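Local coordinates for Pgp2 (Campylobacter jejuni subsp. jejuni, PDB 6XJ6), which probably acts as a peptidoglycan LD-carboxypeptidase of the YkuD family and determines helical cell shape, with an accessory NTF2 domain whose pocket binds peptidoglycan, at residues A[216-219]-A[220-224]. Sequence-based numbering, arbitrary orientation.
Sequences ASMK and KSIFS
Phe223 N donates to Lys219 O over 2.7 Å, the shortest of four successive i to i+4 backbone bonds joining 216-219 to 220-224; its N-H...O angle of 168° makes it also the straightest. Ile222 N reaches Met218 O at 2.9 Å, while Lys220 N to Ala216 O and Ser221 N to Ser217 O complete the ladder. Within 220-224, Ser221 O receives two donors of Ser224: the backbone N, and the hydroxyl OG, which lies 2.7 Å from Ser221 O and approaches it at a C=O...O angle of 139°. The Ser224 hydroxyl thus folds back to the carbonyl three residues earlier.

This unbroken i to i+4 pattern identifies regular alpha-helix, part of helix 212-223 in the NTF2-like domain. The helix lies at the surface, away from the predicted catalytic residues, with Ala216, Lys220 and Phe223 all touching helix 192-196.

Phe223 is the buried member of the group. With its CG beside the backbone N (chi1 -77°), the ring stands obliquely beside the carbonyl of the preceding turn, and Phe223 CG comes within 3.3 Å of Lys219 O. Beyond this helix the same ring meets Tyr195 edge-to-face and Lys229 in a cation-pi contact. Lys219 bends at its second torsion and is extended beyond; its NZ hydrogen-bonds to the hydroxyl of Tyr195, so Lys219 and Phe223 converge on one tyrosine.

Met218 and Ile222 form an apolar pair one turn apart on the helix surface. They run side by side in the same direction, Met218 CG meeting Ile222 CD1 at 4.0 Å, and Ile222 CG1 also sits 3.3 Å from Met218 O.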
loop_
_atom_site.group_PDB
_atom_site.type_symbol
_atom_site.label_atom_id
_atom_site.label_comp_id
_atom_site.label_asym_id
_atom_site.label_seq_id
_atom_site.Cartn_x
_atom_site.Cartn_y
_atom_site.Cartn_z
ATOM N N ALA A 216 15.384 -16.791 -10.903
ATOM C CA ALA A 216 16.253 -16.262 -11.948
ATOM C C ALA A 216 16.279 -17.180 -13.162
ATOM O O ALA A 216 16.178 -16.724 -14.307
ATOM C CB ALA A 216 17.666 -16.083 -11.394
ATOM N N SER A 217 16.447 -18.485 -12.934
ATOM C CA SER A 217 16.501 -19.427 -14.045
ATOM C C SER A 217 15.150 -19.542 -14.742
ATOM O O SER A 217 15.089 -19.692 -15.967
ATOM C CB SER A 217 16.978 -20.787 -13.544
ATOM O OG SER A 217 18.291 -20.688 -13.015
ATOM N N MET A 218 14.055 -19.470 -13.980
ATOM C CA MET A 218 12.728 -19.500 -14.586
ATOM C C MET A 218 12.519 -18.302 -15.498
ATOM O O MET A 218 12.001 -18.440 -16.613
ATOM C CB MET A 218 11.651 -19.496 -13.500
ATOM C CG MET A 218 10.223 -19.461 -14.042
ATOM S SD MET A 218 8.984 -19.047 -12.808
ATOM C CE MET A 218 9.245 -17.288 -12.592
ATOM N N LYS A 219 12.896 -17.115 -15.033
ATOM C CA LYS A 219 12.687 -15.921 -15.842
ATOM C C LYS A 219 13.558 -15.947 -17.085
ATOM O O LYS A 219 13.109 -15.555 -18.167
ATOM C CB LYS A 219 12.949 -14.664 -15.015
ATOM C CG LYS A 219 11.868 -14.387 -13.988
ATOM C CD LYS A 219 10.573 -13.943 -14.663
ATOM C CE LYS A 219 9.478 -13.652 -13.653
ATOM N NZ LYS A 219 8.276 -13.066 -14.308
ATOM N N LYS A 220 14.803 -16.416 -16.958
ATOM C CA LYS A 220 15.655 -16.519 -18.134
ATOM C C LYS A 220 15.030 -17.460 -19.149
ATOM O O LYS A 220 15.025 -17.183 -20.353
ATOM C CB LYS A 220 17.046 -17.009 -17.733
ATOM C CG LYS A 220 18.070 -16.921 -18.853
ATOM C CD LYS A 220 19.423 -17.448 -18.416
ATOM C CE LYS A 220 20.456 -17.286 -19.517
ATOM N NZ LYS A 220 21.803 -17.741 -19.080
ATOM N N SER A 221 14.463 -18.567 -18.669
ATOM C CA SER A 221 13.780 -19.501 -19.551
ATOM C C SER A 221 12.604 -18.826 -20.256
ATOM O O SER A 221 12.454 -18.930 -21.481
ATOM C CB SER A 221 13.313 -20.702 -18.728
ATOM O OG SER A 221 12.833 -21.727 -19.556
ATOM N N ILE A 222 11.758 -18.130 -19.492
ATOM C CA ILE A 222 10.613 -17.433 -20.081
ATOM C C ILE A 222 11.083 -16.359 -21.058
ATOM O O ILE A 222 10.565 -16.245 -22.174
ATOM C CB ILE A 222 9.711 -16.853 -18.977
ATOM C CG1 ILE A 222 9.081 -17.995 -18.173
ATOM C CG2 ILE A 222 8.625 -15.947 -19.578
ATOM C CD1 ILE A 222 8.305 -17.534 -16.973
ATOM N N PHE A 223 12.060 -15.549 -20.647
ATOM C CA PHE A 223 12.550 -14.472 -21.501
ATOM C C PHE A 223 13.241 -14.993 -22.756
ATOM O O PHE A 223 13.384 -14.238 -23.726
ATOM C CB PHE A 223 13.529 -13.589 -20.721
ATOM C CG PHE A 223 12.878 -12.626 -19.754
ATOM C CD1 PHE A 223 11.543 -12.732 -19.404
ATOM C CD2 PHE A 223 13.625 -11.605 -19.191
ATOM C CE1 PHE A 223 10.970 -11.841 -18.510
ATOM C CE2 PHE A 223 13.054 -10.713 -18.304
ATOM C CZ PHE A 223 11.724 -10.834 -17.964
ATOM N N SER A 224 13.682 -16.255 -22.764
ATOM C CA SER A 224 14.384 -16.787 -23.928
ATOM C C SER A 224 13.491 -16.851 -25.158
ATOM O O SER A 224 14.003 -16.982 -26.275
ATOM C CB SER A 224 14.944 -18.176 -23.627
ATOM O OG SER A 224 13.921 -19.152 -23.680
#